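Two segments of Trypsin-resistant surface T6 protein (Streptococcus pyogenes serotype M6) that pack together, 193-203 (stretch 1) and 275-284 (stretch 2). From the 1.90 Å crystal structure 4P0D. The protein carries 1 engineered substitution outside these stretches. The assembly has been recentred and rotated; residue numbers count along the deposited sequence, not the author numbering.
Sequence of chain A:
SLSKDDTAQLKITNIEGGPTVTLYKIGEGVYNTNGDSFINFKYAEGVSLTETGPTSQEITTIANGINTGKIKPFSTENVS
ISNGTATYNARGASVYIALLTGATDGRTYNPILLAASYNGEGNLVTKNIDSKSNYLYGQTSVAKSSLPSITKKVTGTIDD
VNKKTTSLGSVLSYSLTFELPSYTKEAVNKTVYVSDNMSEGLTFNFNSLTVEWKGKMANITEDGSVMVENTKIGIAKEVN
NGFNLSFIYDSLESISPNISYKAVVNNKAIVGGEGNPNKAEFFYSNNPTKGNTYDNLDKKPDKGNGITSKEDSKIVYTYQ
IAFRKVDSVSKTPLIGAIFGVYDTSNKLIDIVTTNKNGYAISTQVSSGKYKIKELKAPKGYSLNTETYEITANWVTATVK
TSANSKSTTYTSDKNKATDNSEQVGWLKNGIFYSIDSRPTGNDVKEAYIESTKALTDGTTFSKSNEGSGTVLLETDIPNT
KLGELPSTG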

# COMPACT_ATOMS: atom_id res chain seq x y z
N TYR A 193 4.87 9.39 -6.56
CA TYR A 193 5.31 8.05 -6.93
C TYR A 193 4.56 6.97 -6.13
O TYR A 193 4.62 6.96 -4.90
CB TYR A 193 6.80 7.96 -6.65
CG TYR A 193 7.55 6.77 -7.18
CD1 TYR A 193 7.37 5.50 -6.66
CD2 TYR A 193 8.53 6.94 -8.17
CE1 TYR A 193 8.09 4.42 -7.12
CE2 TYR A 193 9.25 5.86 -8.65
CZ TYR A 193 9.03 4.61 -8.11
OH TYR A 193 9.75 3.55 -8.57
N VAL A 194 3.91 6.04 -6.84
CA VAL A 194 3.07 5.01 -6.21
C VAL A 194 3.63 3.60 -6.42
O VAL A 194 4.11 3.24 -7.51
CB VAL A 194 1.59 5.14 -6.68
CG1 VAL A 194 0.71 4.05 -6.06
CG2 VAL A 194 1.06 6.53 -6.33
N SER A 195 3.64 2.81 -5.33
CA SER A 195 4.11 1.43 -5.37
C SER A 195 3.16 0.49 -4.63
O SER A 195 2.46 0.89 -3.70
CB SER A 195 5.50 1.29 -4.74
OG SER A 195 6.37 2.35 -5.11
N ASP A 196 3.15 -0.77 -5.06
CA ASP A 196 2.60 -1.86 -4.25
C ASP A 196 3.37 -3.12 -4.56
O ASP A 196 3.96 -3.25 -5.65
CB ASP A 196 1.10 -2.04 -4.52
CG ASP A 196 0.36 -2.76 -3.37
OD1 ASP A 196 0.99 -3.28 -2.45
OD2 ASP A 196 -0.88 -2.83 -3.44
N ASN A 197 3.44 -4.01 -3.58
CA ASN A 197 3.94 -5.36 -3.79
C ASN A 197 3.08 -6.33 -3.00
O ASN A 197 2.81 -6.13 -1.81
CB ASN A 197 5.41 -5.48 -3.38
CG ASN A 197 6.11 -6.70 -4.01
OD1 ASN A 197 6.04 -6.93 -5.21
ND2 ASN A 197 6.81 -7.46 -3.19
N MET A 198 2.61 -7.34 -3.68
CA MET A 198 1.72 -8.32 -3.09
C MET A 198 2.54 -9.37 -2.37
O MET A 198 3.61 -9.76 -2.86
CB MET A 198 0.91 -9.00 -4.20
CG MET A 198 -0.02 -8.10 -4.99
SD MET A 198 -1.54 -7.84 -4.09
CE MET A 198 -2.16 -6.44 -5.02
N SER A 199 2.05 -9.86 -1.24
CA SER A 199 2.70 -11.01 -0.57
C SER A 199 2.62 -12.22 -1.50
O SER A 199 1.85 -12.22 -2.48
CB SER A 199 2.02 -11.31 0.77
OG SER A 199 0.64 -11.52 0.57
N GLU A 200 3.41 -13.25 -1.19
CA GLU A 200 3.67 -14.28 -2.19
C GLU A 200 2.47 -15.15 -2.53
O GLU A 200 2.44 -15.73 -3.59
CB GLU A 200 4.91 -15.14 -1.85
CG GLU A 200 4.78 -16.02 -0.62
CD GLU A 200 5.84 -17.12 -0.56
OE1 GLU A 200 5.79 -17.90 0.40
OE2 GLU A 200 6.69 -17.23 -1.48
N GLY A 201 1.48 -15.21 -1.64
CA GLY A 201 0.27 -16.00 -1.87
C GLY A 201 -0.76 -15.36 -2.80
O GLY A 201 -1.85 -15.91 -3.00
N LEU A 202 -0.42 -14.19 -3.34
CA LEU A 202 -1.24 -13.49 -4.31
C LEU A 202 -0.39 -13.27 -5.54
O LEU A 202 0.77 -12.90 -5.40
CB LEU A 202 -1.67 -12.14 -3.72
CG LEU A 202 -2.45 -12.25 -2.41
CD1 LEU A 202 -2.35 -10.99 -1.56
CD2 LEU A 202 -3.91 -12.58 -2.71
N THR A 203 -0.92 -13.51 -6.72
CA THR A 203 -0.17 -13.32 -7.94
C THR A 203 -0.72 -12.05 -8.61
O THR A 203 -1.85 -12.02 -9.09
CB THR A 203 -0.26 -14.55 -8.87
OG1 THR A 203 0.17 -15.72 -8.16
CG2 THR A 203 0.60 -14.36 -10.13
N GLY A 275 -2.05 -13.98 7.66
CA GLY A 275 -2.81 -13.46 6.53
C GLY A 275 -1.94 -13.15 5.32
O GLY A 275 -0.77 -13.55 5.24
N ASN A 276 -2.52 -12.44 4.36
CA ASN A 276 -1.85 -12.23 3.09
C ASN A 276 -1.92 -10.75 2.74
O ASN A 276 -2.89 -10.32 2.09
CB ASN A 276 -2.54 -13.08 2.01
CG ASN A 276 -2.50 -14.55 2.33
OD1 ASN A 276 -1.57 -15.24 1.98
ND2 ASN A 276 -3.49 -15.02 3.07
N PRO A 277 -0.92 -9.96 3.20
CA PRO A 277 -0.96 -8.54 3.01
C PRO A 277 -0.33 -8.05 1.71
O PRO A 277 0.51 -8.72 1.11
CB PRO A 277 -0.16 -8.01 4.20
CG PRO A 277 0.87 -9.05 4.45
CD PRO A 277 0.27 -10.36 3.97
N ASN A 278 -0.73 -6.87 1.30
CA ASN A 278 0.00 -6.07 0.36
C ASN A 278 0.67 -4.90 1.10
O ASN A 278 0.74 -4.90 2.28
CB ASN A 278 -0.90 -5.58 -0.76
CG ASN A 278 -1.95 -4.59 -0.30
OD1 ASN A 278 -2.46 -4.72 0.77
N LYS A 279 1.15 -3.91 0.37
CA LYS A 279 1.74 -2.74 0.99
C LYS A 279 1.84 -1.63 -0.02
O LYS A 279 2.80 -1.54 -0.77
CB LYS A 279 3.14 -3.06 1.55
CG LYS A 279 3.70 -1.91 2.39
CD LYS A 279 5.19 -2.07 2.62
CE LYS A 279 5.66 -1.23 3.79
NZ LYS A 279 7.15 -1.33 3.93
N ALA A 280 0.83 -0.79 -0.06
CA ALA A 280 0.79 0.29 -1.02
C ALA A 280 1.51 1.48 -0.43
O ALA A 280 1.31 1.81 0.74
CB ALA A 280 -0.63 0.65 -1.34
N GLU A 281 2.36 2.13 -1.23
CA GLU A 281 3.18 3.24 -0.76
C GLU A 281 3.04 4.42 -1.70
O GLU A 281 3.07 4.23 -2.91
CB GLU A 281 4.63 2.82 -0.69
CG GLU A 281 4.91 1.87 0.45
CD GLU A 281 6.37 1.45 0.54
OE1 GLU A 281 7.07 2.02 1.40
OE2 GLU A 281 6.80 0.56 -0.21
N PHE A 282 2.87 5.61 -1.12
CA PHE A 282 2.82 6.86 -1.87
C PHE A 282 3.97 7.76 -1.41
O PHE A 282 3.96 8.27 -0.28
CB PHE A 282 1.46 7.54 -1.69
CG PHE A 282 1.33 8.86 -2.41
CD1 PHE A 282 1.97 9.10 -3.63
CD2 PHE A 282 0.53 9.85 -1.88
CE1 PHE A 282 1.81 10.32 -4.28
CE2 PHE A 282 0.37 11.06 -2.53
CZ PHE A 282 1.02 11.30 -3.73
N PHE A 283 4.95 7.92 -2.30
CA PHE A 283 6.15 8.72 -2.04
C PHE A 283 5.98 10.09 -2.62
O PHE A 283 5.57 10.22 -3.78
CB PHE A 283 7.40 8.11 -2.66
CG PHE A 283 7.70 6.75 -2.18
CD1 PHE A 283 7.15 5.64 -2.80
CD2 PHE A 283 8.53 6.56 -1.08
CE1 PHE A 283 7.43 4.37 -2.35
CE2 PHE A 283 8.82 5.28 -0.62
CZ PHE A 283 8.27 4.19 -1.26
N TYR A 284 6.35 11.11 -1.84
CA TYR A 284 6.31 12.50 -2.28
C TYR A 284 7.46 13.25 -1.58
O TYR A 284 8.17 12.66 -0.75
CB TYR A 284 4.94 13.14 -1.97
CG TYR A 284 4.58 13.02 -0.50
CD1 TYR A 284 3.92 11.89 -0.01
CD2 TYR A 284 4.93 14.02 0.41
CE1 TYR A 284 3.62 11.77 1.34
CE2 TYR A 284 4.64 13.90 1.76
CZ TYR A 284 3.98 12.78 2.22
OH TYR A 284 3.68 12.64 3.57
O HOH W 1 0.86 -14.21 1.09

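How do the two backbones run against each other? Strands 193-197 and 280-284 lie side by side and antiparallel, their directions 162° apart. Two hydrogen-bonded pairs carry the ladder. In the first, Tyr 193 N donates to Phe 283 O (3.0 Å) and Phe 283 N donates back to Tyr 193 O (2.8 Å); in the second, Ser 195 N reaches Glu 281 O at 2.9 Å and Glu 281 N reaches Ser 195 O at 2.8 Å. Between them sits the non-hydrogen-bonded pair of Val 194 and Phe 282, where alpha carbons face carbonyls instead: Val 194 CA lies 3.4 Å from Glu 281 O, and Phe 282 CA lies 3.5 Å from Tyr 193 O.

Which hydrogen bonds form beyond the regular ladder? The end of the Asp 196 side chain comes near stretch 2, and Asp 196 OD1 accepts a hydrogen bond from Lys 279 N at 2.9 Å, so a side chain supplies the acceptor for a backbone amide. Asp 196 OD1 also takes a weak hydrogen bond from Asn 197 N at 2.8 Å, with an N-H...acceptor angle of only 116°. Ser 199 points toward stretch 2 and bonds twice to one carbonyl: Ser 199 N donates to Pro 277 O at 3.0 Å and Ser 199 OG donates to the same Pro 277 O at 2.9 Å. There are also CA-H...O contacts, Asp 196 CA to Lys 279 O at 3.5 Å and Asn 278 CA to Asn 197 O at 3.6 Å.

Which side chains meet on the two faces of the sheet? Tyr 193, Ser 195, Glu 281 and Phe 283 share one face. There the rings of Tyr 193 and Phe 283 meet obliquely, with CD1 of Tyr 193 3.9 Å from CD1 of Phe 283 and their planes nearly perpendicular at 83°. Ser 195 OG approaches the edge of the Phe 283 ring, 3.6 Å from Phe 283 CE1. On the other face, Val 194 CG2 packs 3.8 Å from Phe 282 CD1, a small apolar contact.

What does water add? The oxygen of one water lies 2.7 Å from Ser 199 OG and 2.8 Å from Asn 276 OD1, donating to both, and accepts from Gly 201 N at 3.0 Å. Within the type I turn from Ser 199 to Leu 202, closed by a hydrogen bond from Leu 202 N to Ser 199 O at 3.1 Å, Gly 201 CA lies 4.3 Å from Asn 276 OD1. A beta carbon on Gly 201 would come about 3.0 Å from Asn 276 OD1, so glycine leaves room there.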